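SIR4-interacting protein SIF2 (Saccharomyces cerevisiae, PDB 1R5M) antagonizes telomeric silencing in yeast and serves, as a WD-repeat protein of the Set3C complex, in transcriptional corepression. Local coordinates at residues K40-L45 against G406-V411; G64-V69 against Y413-G418; A70-I75 against N121-G126; V210-V215 against F220-P225; L271-G276 against A295-D300. One frame throughout, in Å; residues are numbered along the deposited sequence.

Interaction 1. Residues K40-L45 against G406-V411; sequences KEIVKL and GNKISV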
# COMPACT_ATOMS: atom_id res chain seq x y z
N LYS A 40 -11.21 1.23 20.03
CA LYS A 40 -12.65 1.10 19.87
C LYS A 40 -13.09 1.44 18.46
O LYS A 40 -12.47 2.27 17.78
CB LYS A 40 -13.38 2.05 20.83
CG LYS A 40 -13.25 3.52 20.45
CD LYS A 40 -13.94 4.42 21.45
CE LYS A 40 -13.82 5.87 21.02
NZ LYS A 40 -14.25 6.81 22.10
N GLU A 41 -14.16 0.79 18.01
CA GLU A 41 -14.70 1.09 16.70
C GLU A 41 -15.54 2.36 16.84
O GLU A 41 -16.26 2.52 17.83
CB GLU A 41 -15.60 -0.06 16.22
CG GLU A 41 -16.49 0.31 15.05
CD GLU A 41 -17.36 -0.83 14.58
OE1 GLU A 41 -16.84 -1.73 13.89
OE2 GLU A 41 -18.57 -0.84 14.91
N ILE A 42 -15.44 3.26 15.87
CA ILE A 42 -16.24 4.48 15.92
C ILE A 42 -17.27 4.51 14.79
O ILE A 42 -18.28 5.19 14.89
CB ILE A 42 -15.38 5.77 15.87
CG1 ILE A 42 -14.44 5.74 14.67
CG2 ILE A 42 -14.60 5.91 17.17
CD1 ILE A 42 -13.72 7.06 14.44
N VAL A 43 -17.00 3.77 13.72
CA VAL A 43 -17.93 3.70 12.60
C VAL A 43 -17.98 2.29 12.01
O VAL A 43 -16.94 1.67 11.77
CB VAL A 43 -17.56 4.69 11.46
CG1 VAL A 43 -18.52 4.51 10.29
CG2 VAL A 43 -17.62 6.12 11.96
N LYS A 44 -19.19 1.78 11.81
CA LYS A 44 -19.37 0.47 11.23
C LYS A 44 -19.62 0.67 9.74
O LYS A 44 -20.49 1.45 9.35
CB LYS A 44 -20.56 -0.25 11.86
CG LYS A 44 -21.01 -1.49 11.11
CD LYS A 44 -22.17 -2.19 11.80
CE LYS A 44 -21.70 -2.89 13.07
NZ LYS A 44 -20.65 -3.91 12.78
N LEU A 45 -18.85 -0.02 8.90
CA LEU A 45 -19.00 0.09 7.45
C LEU A 45 -19.65 -1.18 6.93
O LEU A 45 -19.83 -2.14 7.66
CB LEU A 45 -17.64 0.24 6.78
CG LEU A 45 -16.73 1.38 7.24
CD1 LEU A 45 -15.36 1.23 6.58
CD2 LEU A 45 -17.37 2.71 6.87
N GLY A 406 -3.74 10.55 11.40
CA GLY A 406 -3.29 9.47 12.25
C GLY A 406 -4.18 9.16 13.44
O GLY A 406 -3.74 8.51 14.39
N ASN A 407 -5.44 9.60 13.40
CA ASN A 407 -6.35 9.33 14.51
C ASN A 407 -7.45 8.33 14.15
O ASN A 407 -8.34 8.07 14.96
CB ASN A 407 -6.98 10.63 15.04
CG ASN A 407 -7.65 11.45 13.95
OD1 ASN A 407 -8.28 10.92 13.05
ND2 ASN A 407 -7.52 12.77 14.06
N LYS A 408 -7.38 7.77 12.95
CA LYS A 408 -8.36 6.79 12.50
C LYS A 408 -7.72 5.77 11.56
O LYS A 408 -6.83 6.10 10.78
CB LYS A 408 -9.52 7.46 11.75
CG LYS A 408 -10.34 8.42 12.59
CD LYS A 408 -11.45 9.05 11.76
CE LYS A 408 -12.26 10.03 12.59
NZ LYS A 408 -11.40 11.11 13.15
N ILE A 409 -8.17 4.53 11.67
CA ILE A 409 -7.71 3.45 10.81
C ILE A 409 -8.94 2.72 10.30
O ILE A 409 -9.87 2.44 11.06
CB ILE A 409 -6.79 2.44 11.55
CG1 ILE A 409 -5.44 3.09 11.84
CG2 ILE A 409 -6.59 1.18 10.70
CD1 ILE A 409 -4.45 2.18 12.57
N SER A 410 -8.95 2.44 9.00
CA SER A 410 -10.05 1.71 8.38
C SER A 410 -9.58 0.27 8.23
O SER A 410 -8.53 0.01 7.64
CB SER A 410 -10.37 2.30 7.00
OG SER A 410 -11.40 1.57 6.37
N VAL A 411 -10.36 -0.65 8.78
CA VAL A 411 -10.05 -2.07 8.77
C VAL A 411 -10.98 -2.81 7.81
O VAL A 411 -12.20 -2.74 7.92
CB VAL A 411 -10.21 -2.67 10.18
CG1 VAL A 411 -9.80 -4.13 10.18
CG2 VAL A 411 -9.37 -1.88 11.18
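A buried lysine serves as an apolar surface here: Ile42 presses its terminal methyl on the hydrocarbon chain of Lys408, with Ile42 CD1 3.8 Å from Lys408 CE. The two side chains cross at about a right angle. Lys408 runs straight as far as CE and then bends (chi4 58°), which swings NZ away from the isoleucine and over to Asn407 OD1, 3.1 Å from Lys408 NZ; the amine meets this oxygen from above the carbonyl plane. Strand 419-422 lies between the two segments and pairs with both, so the N-terminal strand completes the last blade of the WD40 beta propeller, the familiar closure of the ring. Ile42 and Val43 both face Val420 there, a classic beta bulge. An alanine in place of Lys408 would probably open a gap under the Ile42 methyl and take one donor from Asn407 OD1. Further along, Leu45 CD1 lies 4.0 Å from Ser410 OG, a hydroxyl hydrogen-bonded to that of Ser51, while Trp86 packs on both Ile42 and Lys408.

Interaction 2. Residues G64-V69 against Y413-G418; sequences GEKNSV and YSLQEG. With SO4 (sulfate ion), chain B.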
# COMPACT_ATOMS: atom_id res chain seq x y z
N GLY A 64 -13.34 0.24 -1.50
CA GLY A 64 -13.84 -0.59 -2.58
C GLY A 64 -14.74 -1.69 -2.07
O GLY A 64 -14.53 -2.21 -0.97
N GLU A 65 -15.75 -2.05 -2.86
CA GLU A 65 -16.68 -3.09 -2.46
C GLU A 65 -16.68 -4.20 -3.50
O GLU A 65 -16.09 -4.07 -4.57
CB GLU A 65 -18.08 -2.51 -2.28
CG GLU A 65 -18.12 -1.40 -1.23
CD GLU A 65 -19.47 -0.72 -1.15
OE1 GLU A 65 -20.44 -1.35 -0.70
OE2 GLU A 65 -19.56 0.46 -1.56
N LYS A 66 -17.36 -5.30 -3.18
CA LYS A 66 -17.38 -6.44 -4.08
C LYS A 66 -18.28 -6.33 -5.30
O LYS A 66 -18.00 -6.95 -6.33
CB LYS A 66 -17.71 -7.70 -3.29
CG LYS A 66 -16.68 -8.00 -2.20
CD LYS A 66 -17.01 -9.25 -1.39
CE LYS A 66 -15.93 -9.51 -0.35
NZ LYS A 66 -16.25 -10.66 0.55
N ASN A 67 -19.34 -5.53 -5.22
CA ASN A 67 -20.27 -5.40 -6.34
C ASN A 67 -19.89 -4.37 -7.40
O ASN A 67 -20.70 -3.52 -7.77
CB ASN A 67 -21.68 -5.11 -5.82
CG ASN A 67 -22.74 -5.26 -6.91
OD1 ASN A 67 -22.68 -6.19 -7.71
ND2 ASN A 67 -23.71 -4.35 -6.93
N SER A 68 -18.66 -4.45 -7.89
CA SER A 68 -18.18 -3.55 -8.95
C SER A 68 -18.44 -2.08 -8.63
O SER A 68 -18.84 -1.30 -9.49
CB SER A 68 -18.87 -3.93 -10.27
OG SER A 68 -18.15 -3.48 -11.40
N VAL A 69 -18.19 -1.70 -7.38
CA VAL A 69 -18.42 -0.33 -6.95
C VAL A 69 -17.54 0.04 -5.76
O VAL A 69 -17.21 -0.80 -4.93
CB VAL A 69 -19.92 -0.13 -6.56
CG1 VAL A 69 -20.26 -0.97 -5.33
CG2 VAL A 69 -20.20 1.34 -6.28
N TYR A 413 -12.24 -6.33 6.57
CA TYR A 413 -12.31 -7.76 6.86
C TYR A 413 -12.67 -8.48 5.56
O TYR A 413 -13.29 -7.89 4.67
CB TYR A 413 -13.37 -8.06 7.92
CG TYR A 413 -13.01 -7.60 9.31
CD1 TYR A 413 -13.37 -6.33 9.77
CD2 TYR A 413 -12.30 -8.44 10.18
CE1 TYR A 413 -13.03 -5.91 11.06
CE2 TYR A 413 -11.96 -8.02 11.46
CZ TYR A 413 -12.33 -6.76 11.90
OH TYR A 413 -12.00 -6.35 13.17
N SER A 414 -12.29 -9.74 5.45
CA SER A 414 -12.54 -10.49 4.23
C SER A 414 -14.02 -10.68 3.91
O SER A 414 -14.43 -10.55 2.76
CB SER A 414 -11.85 -11.86 4.28
OG SER A 414 -12.51 -12.74 5.17
N LEU A 415 -14.82 -10.97 4.93
CA LEU A 415 -16.25 -11.22 4.73
C LEU A 415 -17.21 -10.31 5.47
O LEU A 415 -18.21 -9.85 4.90
CB LEU A 415 -16.55 -12.68 5.09
CG LEU A 415 -15.84 -13.72 4.22
CD1 LEU A 415 -15.94 -15.10 4.85
CD2 LEU A 415 -16.44 -13.71 2.82
N GLN A 416 -16.94 -10.04 6.74
CA GLN A 416 -17.84 -9.20 7.53
C GLN A 416 -17.68 -7.71 7.26
O GLN A 416 -16.89 -7.28 6.42
CB GLN A 416 -17.68 -9.48 9.03
CG GLN A 416 -16.32 -9.12 9.61
CD GLN A 416 -16.27 -9.34 11.11
OE1 GLN A 416 -17.02 -10.16 11.65
NE2 GLN A 416 -15.38 -8.64 11.79
N GLU A 417 -18.45 -6.92 8.00
CA GLU A 417 -18.44 -5.48 7.85
C GLU A 417 -17.10 -4.85 8.18
O GLU A 417 -16.37 -5.33 9.05
CB GLU A 417 -19.53 -4.87 8.73
CG GLU A 417 -20.93 -5.30 8.33
CD GLU A 417 -21.99 -4.82 9.30
OE1 GLU A 417 -21.86 -5.12 10.51
OE2 GLU A 417 -22.95 -4.15 8.86
N GLY A 418 -16.77 -3.78 7.46
CA GLY A 418 -15.54 -3.07 7.71
C GLY A 418 -15.69 -2.29 9.00
O GLY A 418 -16.80 -2.15 9.53
S SO4 B . -24.59 -1.35 -4.28
O1 SO4 B . -24.05 -2.05 -5.46
O2 SO4 B . -25.75 -2.10 -3.75
O3 SO4 B . -23.55 -1.25 -3.24
O4 SO4 B . -25.02 0.01 -4.65
O HOH W 1 -18.66 -10.12 2.22
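Two turns of the WD40 propeller, each linking the second and third strands of its blade, meet where Lys66 of the first repeat reaches Ser414 and Leu415 of the eighth. Lys66 stretches across with its chain fully extended beyond CG (chi2 to chi4 all near 180°), bringing the amine to the far turn. There Lys66 NZ donates to Ser414 O at 2.9 Å, lying in the carbonyl plane with a C=O...N angle of 159°. A water doubles the link, accepting from Lys66 NZ at 3.0 Å and donating to Leu415 O at 2.7 Å. The leucine end returns toward the amine as well, Leu415 CD2 being 3.8 Å from Lys66 NZ. A methionine in place of Lys66 could follow much the same path but would probably leave Ser414 O and the bridging water without their charged donor. Asp395 holds the receiving turn in shape through Ser414 OG and the backbone N of Leu415 and Gln416. On the other turn Asn67 is the centre of an inverse gamma turn, and Asn67 ND2 gives a nearly straight bond of 2.8 Å to O1 of a sulfate, probably from the crystallisation liquor, which Arg71 and Arg95 also bind. Such polar bridging between the second-to-third-strand turns of neighbouring blades, here the last and the first, is part of the blade-to-blade packing of a WD40 beta propeller.

Interaction 3. Residues A70-I75 against N121-G126; sequences ARLARI and NSIVTG. With SO4 (sulfate ion), chain B.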
# COMPACT_ATOMS: atom_id res chain seq x y z
N ALA A 70 -17.16 1.31 -5.72
CA ALA A 70 -16.36 1.86 -4.63
C ALA A 70 -17.16 3.06 -4.15
O ALA A 70 -18.05 3.54 -4.86
CB ALA A 70 -14.98 2.29 -5.12
N ARG A 71 -16.87 3.55 -2.96
CA ARG A 71 -17.58 4.70 -2.45
C ARG A 71 -16.65 5.69 -1.77
O ARG A 71 -15.60 5.31 -1.25
CB ARG A 71 -18.67 4.27 -1.45
CG ARG A 71 -19.94 3.72 -2.11
CD ARG A 71 -21.00 3.38 -1.08
NE ARG A 71 -22.33 3.26 -1.67
CZ ARG A 71 -22.77 2.21 -2.36
NH1 ARG A 71 -21.98 1.16 -2.55
NH2 ARG A 71 -23.99 2.21 -2.88
N LEU A 72 -17.02 6.96 -1.82
CA LEU A 72 -16.27 8.00 -1.16
C LEU A 72 -17.17 8.37 0.02
O LEU A 72 -18.37 8.55 -0.16
CB LEU A 72 -16.07 9.21 -2.08
CG LEU A 72 -15.22 8.95 -3.33
CD1 LEU A 72 -15.04 10.25 -4.10
CD2 LEU A 72 -13.87 8.37 -2.93
N ALA A 73 -16.59 8.44 1.21
CA ALA A 73 -17.38 8.76 2.39
C ALA A 73 -16.66 9.75 3.29
O ALA A 73 -15.43 9.86 3.27
CB ALA A 73 -17.69 7.49 3.17
N ARG A 74 -17.44 10.46 4.08
CA ARG A 74 -16.90 11.42 5.01
C ARG A 74 -17.28 10.97 6.41
O ARG A 74 -18.41 10.54 6.65
CB ARG A 74 -17.47 12.81 4.72
CG ARG A 74 -16.93 13.92 5.59
CD ARG A 74 -17.01 15.24 4.85
NE ARG A 74 -18.28 15.37 4.15
CZ ARG A 74 -18.45 16.06 3.02
NH1 ARG A 74 -17.42 16.68 2.46
NH2 ARG A 74 -19.65 16.12 2.45
N ILE A 75 -16.32 11.03 7.32
CA ILE A 75 -16.55 10.65 8.71
C ILE A 75 -16.24 11.85 9.59
O ILE A 75 -15.09 12.27 9.69
CB ILE A 75 -15.66 9.46 9.12
CG1 ILE A 75 -16.07 8.21 8.34
CG2 ILE A 75 -15.77 9.22 10.62
CD1 ILE A 75 -15.21 7.00 8.60
N ASN A 121 -7.08 15.43 -4.93
CA ASN A 121 -8.24 15.87 -5.69
C ASN A 121 -8.79 14.84 -6.66
O ASN A 121 -9.93 14.96 -7.11
CB ASN A 121 -7.92 17.16 -6.46
CG ASN A 121 -7.76 18.35 -5.55
OD1 ASN A 121 -8.67 18.68 -4.78
ND2 ASN A 121 -6.61 19.01 -5.61
N SER A 122 -8.00 13.81 -6.97
CA SER A 122 -8.44 12.77 -7.89
C SER A 122 -8.15 11.39 -7.32
O SER A 122 -7.30 11.23 -6.45
CB SER A 122 -7.70 12.91 -9.22
OG SER A 122 -7.89 14.21 -9.76
N ILE A 123 -8.86 10.40 -7.82
CA ILE A 123 -8.66 9.03 -7.37
C ILE A 123 -8.91 8.04 -8.50
O ILE A 123 -9.79 8.25 -9.33
CB ILE A 123 -9.58 8.70 -6.15
CG1 ILE A 123 -9.30 7.27 -5.66
CG2 ILE A 123 -11.05 8.87 -6.52
CD1 ILE A 123 -9.98 6.93 -4.34
N VAL A 124 -8.10 6.99 -8.55
CA VAL A 124 -8.25 5.95 -9.56
C VAL A 124 -8.78 4.70 -8.87
O VAL A 124 -8.35 4.36 -7.76
CB VAL A 124 -6.89 5.57 -10.21
CG1 VAL A 124 -7.04 4.30 -11.05
CG2 VAL A 124 -6.40 6.71 -11.09
N THR A 125 -9.74 4.04 -9.50
CA THR A 125 -10.28 2.79 -8.97
C THR A 125 -10.08 1.73 -10.05
O THR A 125 -10.22 2.01 -11.25
CB THR A 125 -11.79 2.90 -8.63
OG1 THR A 125 -12.54 3.33 -9.78
CG2 THR A 125 -12.00 3.89 -7.49
N GLY A 126 -9.71 0.53 -9.62
CA GLY A 126 -9.50 -0.57 -10.55
C GLY A 126 -10.34 -1.77 -10.13
O GLY A 126 -10.54 -1.99 -8.94
S SO4 B . -24.59 -1.35 -4.28
O1 SO4 B . -24.05 -2.05 -5.46
O2 SO4 B . -25.75 -2.10 -3.75
O3 SO4 B . -23.55 -1.25 -3.24
O4 SO4 B . -25.02 0.01 -4.65
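Apolar contact comes first: Ala70 and Leu72 face Thr125 and Ile123 from one strand to another without backbone pairing. Ala70 CB meets the methyl of Thr125, with CB to CG2 at 4.1 Å, and the branch ends of the next pair touch more loosely, Leu72 CD2 lying 4.4 Å from Ile123 CD1. With OG1 between the backbone N and the carbonyl carbon (chi1 56°), Thr125 sets CG2 anti to its carbonyl carbon, toward Ala70, and leaves OG1 to a polar role. That hydroxyl is buried and hydrogen-bonded to His96 NE2 and Trp135 NE1. Charged interactions belong to Arg71, whose extended chain leaves by the other face of the strand. Its guanidinium meets a sulfate edge-on, with the sulfur in its plane: Arg71 NH1 donates to O3 of the sulfate at 3.0 Å, and Arg71 NH2 gives an almost straight bond of 3.0 Å to O4. Asn67 and Arg95 add to the ion's hydrogen-bonded surroundings, while Arg71 NH1 also forms a salt bridge with Glu65. The packing joins the third strand of the first blade to the second strand of the next, and the His96, Thr125 and Trp135 group is consistent with the histidine–serine/threonine–tryptophan part of the WD-repeat structural tetrad.

Interaction 4. Residues V210-V215 against F220-P225; sequences VDVEWV and FVIPGP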
# COMPACT_ATOMS: atom_id res chain seq x y z
N VAL A 210 4.13 -7.56 -7.07
CA VAL A 210 2.85 -6.88 -6.97
C VAL A 210 2.93 -5.39 -6.66
O VAL A 210 1.99 -4.82 -6.11
CB VAL A 210 1.98 -7.55 -5.89
CG1 VAL A 210 1.64 -8.98 -6.31
CG2 VAL A 210 2.71 -7.56 -4.55
N ASP A 211 4.05 -4.75 -6.99
CA ASP A 211 4.18 -3.32 -6.73
C ASP A 211 5.01 -2.67 -7.83
O ASP A 211 5.76 -3.34 -8.54
CB ASP A 211 4.86 -3.10 -5.37
CG ASP A 211 4.43 -1.79 -4.70
OD1 ASP A 211 3.62 -1.05 -5.29
OD2 ASP A 211 4.91 -1.52 -3.57
N VAL A 212 4.84 -1.35 -7.98
CA VAL A 212 5.58 -0.54 -8.94
C VAL A 212 5.83 0.78 -8.20
O VAL A 212 5.24 1.01 -7.15
CB VAL A 212 4.77 -0.25 -10.23
CG1 VAL A 212 4.47 -1.55 -10.96
CG2 VAL A 212 3.49 0.49 -9.88
N GLU A 213 6.70 1.64 -8.72
CA GLU A 213 6.98 2.88 -8.01
C GLU A 213 7.67 3.93 -8.87
O GLU A 213 8.46 3.61 -9.75
CB GLU A 213 7.87 2.57 -6.79
CG GLU A 213 8.31 3.79 -5.98
CD GLU A 213 7.18 4.39 -5.16
OE1 GLU A 213 6.02 4.33 -5.61
OE2 GLU A 213 7.45 4.94 -4.07
N TRP A 214 7.34 5.20 -8.63
CA TRP A 214 7.97 6.30 -9.35
C TRP A 214 9.24 6.67 -8.58
O TRP A 214 9.22 6.72 -7.35
CB TRP A 214 7.06 7.53 -9.41
CG TRP A 214 5.90 7.39 -10.34
CD1 TRP A 214 4.67 6.89 -10.05
CD2 TRP A 214 5.89 7.73 -11.73
NE1 TRP A 214 3.88 6.89 -11.18
CE2 TRP A 214 4.61 7.40 -12.23
CE3 TRP A 214 6.84 8.27 -12.61
CZ2 TRP A 214 4.25 7.60 -13.57
CZ3 TRP A 214 6.48 8.47 -13.94
CH2 TRP A 214 5.19 8.14 -14.41
N VAL A 215 10.33 6.93 -9.30
CA VAL A 215 11.58 7.29 -8.63
C VAL A 215 12.05 8.68 -9.05
O VAL A 215 13.13 9.13 -8.66
CB VAL A 215 12.69 6.26 -8.91
CG1 VAL A 215 12.28 4.91 -8.35
CG2 VAL A 215 12.98 6.16 -10.40
N PHE A 220 10.53 5.54 -13.37
CA PHE A 220 9.83 4.59 -12.52
C PHE A 220 10.46 3.20 -12.56
O PHE A 220 11.29 2.91 -13.42
CB PHE A 220 8.36 4.52 -12.94
CG PHE A 220 8.14 4.17 -14.39
CD1 PHE A 220 7.98 2.85 -14.78
CD2 PHE A 220 8.10 5.17 -15.36
CE1 PHE A 220 7.77 2.52 -16.12
CE2 PHE A 220 7.89 4.85 -16.70
CZ PHE A 220 7.73 3.52 -17.08
N VAL A 221 10.06 2.36 -11.61
CA VAL A 221 10.58 1.00 -11.53
C VAL A 221 9.46 -0.03 -11.46
O VAL A 221 8.41 0.22 -10.87
CB VAL A 221 11.50 0.81 -10.30
CG1 VAL A 221 12.76 1.67 -10.44
CG2 VAL A 221 10.75 1.18 -9.03
N ILE A 222 9.68 -1.18 -12.09
CA ILE A 222 8.70 -2.25 -12.09
C ILE A 222 9.41 -3.60 -12.00
O ILE A 222 10.56 -3.73 -12.42
CB ILE A 222 7.82 -2.23 -13.37
CG1 ILE A 222 8.64 -2.63 -14.59
CG2 ILE A 222 7.22 -0.84 -13.58
CD1 ILE A 222 7.83 -2.71 -15.87
N PRO A 223 8.75 -4.61 -11.43
CA PRO A 223 9.35 -5.94 -11.29
C PRO A 223 9.69 -6.56 -12.64
O PRO A 223 8.90 -6.49 -13.59
CB PRO A 223 8.27 -6.73 -10.56
CG PRO A 223 7.55 -5.69 -9.77
CD PRO A 223 7.43 -4.56 -10.77
N GLY A 224 10.87 -7.17 -12.72
CA GLY A 224 11.30 -7.83 -13.93
C GLY A 224 11.49 -9.31 -13.64
O GLY A 224 11.21 -9.76 -12.53
N PRO A 225 11.97 -10.09 -14.62
CA PRO A 225 12.18 -11.52 -14.39
C PRO A 225 13.22 -11.85 -13.32
O PRO A 225 14.13 -11.07 -13.06
CB PRO A 225 12.62 -12.02 -15.77
CG PRO A 225 11.94 -11.08 -16.71
CD PRO A 225 12.17 -9.75 -16.03
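Asp211 brings its backbone carbonyl against the ring of Pro223, with Asp211 O only 3.0 Å from Pro223 CD; the proline has no N-H to offer, and this buried oxygen has no hydrogen-bond partner in the model. The aspartate carboxylate accepts from the next residue, Val212 N, from above its plane, and is also held by Lys156 and by Leu253 N. Val212 follows, its CG1 3.9 Å from Ile222 CG2. Glu213 and Val221 form an antiparallel hydrogen-bonded pair: Glu213 N gives to Val221 O at 3.1 Å, and Val221 N returns a straighter bond to Glu213 O at 2.8 Å. A bend at chi2 (73°) leads the glutamate's carboxylate away from Val221, to Lys156 and to Phe255 N. Trp214 and Phe220 are the following, non-hydrogen-bonded pair. Their rings are T-shaped, the Phe220 edge toward the six-membered ring of Trp214, with centroids 5.4 Å apart and planes at 65°; Phe220 CB also covers the tryptophan face near its rim. At Val215, where the chain turns a corner, the side chain crosses that of Val221 at about a right angle, Val215 CG1 lying 3.9 Å from Val221 CG1. This hairpin makes the first two strands of the fourth WD repeat's blade. Val212, Trp214 and Phe220 pack on Ile165 of strand 163-168, Val215 and Pro223 meet strand 250-256, and Val221 leans on strand 229-233.

Interaction 5. Residues L271-G276 against A295-D300; sequences LRIWHG and ASWVGD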
# COMPACT_ATOMS: atom_id res chain seq x y z
N LEU A 271 15.02 -7.26 2.39
CA LEU A 271 14.76 -5.89 1.99
C LEU A 271 16.05 -5.42 1.37
O LEU A 271 17.14 -5.80 1.81
CB LEU A 271 14.49 -4.98 3.19
CG LEU A 271 13.26 -5.19 4.06
CD1 LEU A 271 13.21 -4.08 5.10
CD2 LEU A 271 12.01 -5.19 3.20
N ARG A 272 15.95 -4.60 0.33
CA ARG A 272 17.14 -4.03 -0.28
C ARG A 272 16.92 -2.53 -0.42
O ARG A 272 15.78 -2.07 -0.56
CB ARG A 272 17.44 -4.69 -1.64
CG ARG A 272 18.17 -6.03 -1.51
CD ARG A 272 18.43 -6.67 -2.87
NE ARG A 272 19.04 -8.01 -2.75
CZ ARG A 272 20.34 -8.24 -2.67
NH1 ARG A 272 21.22 -7.24 -2.69
NH2 ARG A 272 20.78 -9.49 -2.57
N ILE A 273 18.01 -1.78 -0.32
CA ILE A 273 17.97 -0.32 -0.45
C ILE A 273 18.83 -0.02 -1.67
O ILE A 273 19.97 -0.48 -1.76
CB ILE A 273 18.60 0.37 0.79
CG1 ILE A 273 17.86 -0.06 2.07
CG2 ILE A 273 18.53 1.88 0.62
CD1 ILE A 273 16.39 0.33 2.12
N TRP A 274 18.29 0.75 -2.61
CA TRP A 274 19.03 1.05 -3.84
C TRP A 274 19.32 2.53 -4.04
O TRP A 274 18.44 3.38 -3.86
CB TRP A 274 18.27 0.55 -5.07
CG TRP A 274 17.73 -0.84 -4.95
CD1 TRP A 274 16.59 -1.23 -4.30
CD2 TRP A 274 18.31 -2.03 -5.49
NE1 TRP A 274 16.42 -2.58 -4.41
CE2 TRP A 274 17.46 -3.10 -5.14
CE3 TRP A 274 19.46 -2.30 -6.25
CZ2 TRP A 274 17.72 -4.42 -5.51
CZ3 TRP A 274 19.72 -3.61 -6.62
CH2 TRP A 274 18.85 -4.66 -6.25
N HIS A 275 20.56 2.82 -4.42
CA HIS A 275 21.00 4.18 -4.68
C HIS A 275 21.30 4.35 -6.17
O HIS A 275 20.89 5.34 -6.78
CB HIS A 275 22.26 4.50 -3.89
CG HIS A 275 23.05 5.64 -4.45
ND1 HIS A 275 22.63 6.95 -4.39
CD2 HIS A 275 24.24 5.66 -5.11
CE1 HIS A 275 23.52 7.72 -4.98
NE2 HIS A 275 24.50 6.96 -5.43
N GLY A 276 22.02 3.39 -6.73
CA GLY A 276 22.39 3.45 -8.14
C GLY A 276 21.23 3.18 -9.07
O GLY A 276 20.29 2.46 -8.72
N ALA A 295 6.39 -3.06 3.67
CA ALA A 295 7.59 -2.37 4.14
C ALA A 295 7.44 -0.88 3.85
O ALA A 295 6.84 -0.49 2.84
CB ALA A 295 8.84 -2.91 3.45
N SER A 296 7.98 -0.05 4.74
CA SER A 296 7.88 1.39 4.60
C SER A 296 9.12 2.10 5.12
O SER A 296 9.88 1.55 5.93
CB SER A 296 6.70 1.95 5.42
OG SER A 296 5.46 1.45 4.98
N TRP A 297 9.31 3.32 4.65
CA TRP A 297 10.40 4.14 5.13
C TRP A 297 9.94 4.72 6.46
O TRP A 297 8.75 4.99 6.65
CB TRP A 297 10.67 5.31 4.17
CG TRP A 297 11.48 4.93 3.00
CD1 TRP A 297 11.03 4.62 1.75
CD2 TRP A 297 12.90 4.77 2.97
NE1 TRP A 297 12.08 4.27 0.94
CE2 TRP A 297 13.24 4.36 1.66
CE3 TRP A 297 13.91 4.94 3.92
CZ2 TRP A 297 14.56 4.10 1.28
CZ3 TRP A 297 15.23 4.69 3.54
CH2 TRP A 297 15.54 4.27 2.23
N VAL A 298 10.88 4.86 7.38
CA VAL A 298 10.60 5.46 8.68
C VAL A 298 11.62 6.59 8.70
O VAL A 298 12.77 6.41 9.09
CB VAL A 298 10.86 4.48 9.84
CG1 VAL A 298 10.62 5.18 11.17
CG2 VAL A 298 9.95 3.26 9.71
N GLY A 299 11.19 7.76 8.24
CA GLY A 299 12.12 8.86 8.16
C GLY A 299 13.06 8.58 7.00
O GLY A 299 12.68 7.90 6.03
N ASP A 300 14.29 9.06 7.09
CA ASP A 300 15.27 8.87 6.03
C ASP A 300 16.39 7.89 6.36
O ASP A 300 17.15 7.51 5.48
CB ASP A 300 15.91 10.22 5.68
CG ASP A 300 14.90 11.23 5.19
OD1 ASP A 300 15.17 12.45 5.31
OD2 ASP A 300 13.83 10.82 4.67
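The backbones of Leu271-Ile273 and Ala295-Trp297 stand well apart, with CA atoms 8.3 Å apart for Leu271 and Ala295 and 10.4 Å for Ile273 and Trp297, so side chains alone bridge them. One branch of Leu271 spans the narrower end, its CD2 methyl 3.9 Å from Ala295 CB. At the wider end Ile273 and Trp297 reach for each other from opposite directions. Ile273 CD1 approaches Trp297 CH2, the far corner of the indole, at 4.0 Å, and Ile273 CG2 lies 4.2 Å from the same Trp297 CH2. The isoleucine's second torsion (chi2 -63°) turns CD1 back beside CA, and from there it meets the same corner as CG2. At its pyrrole end the indole is fixed by a hydrogen bond from Trp297 NE1 to Glu254 O. Next to Ile273, Trp274 NE1 bonds to Ser264 OG, consistent with the tryptophan–serine link of the WD structural tetrad. The contact joins the third strand of the fifth repeat's blade to the first strand of the sixth: Ile273 and Trp297 both pack on Leu263 of strand 261-266, Leu271 and Trp297 both touch Val303 of strand 302-307, and Ala295 rests on Val252 of strand 250-256.

From the N terminus, residues 40-45 open the longest loop, which interaction 1 closes at 406-411. Residues 64-69 open a second, closed by interaction 2 at 413-418, so the two cross; together they bind the first and last repeats, and a salt bridge from Lys44 to Glu417 connects them. Interaction 3, nested inside both loops, closes between the first two blades and touches each: Ile75 packs on Val43 and Lys408, and Arg71 pairs with Glu65, with one sulfate shared by interactions 2 and 3. Interactions 4 and 5 follow in series, also nested. Interaction 4 is a local hairpin and interaction 5 joins two successive blades; their centres lie about 14 Å apart, and the two do not touch.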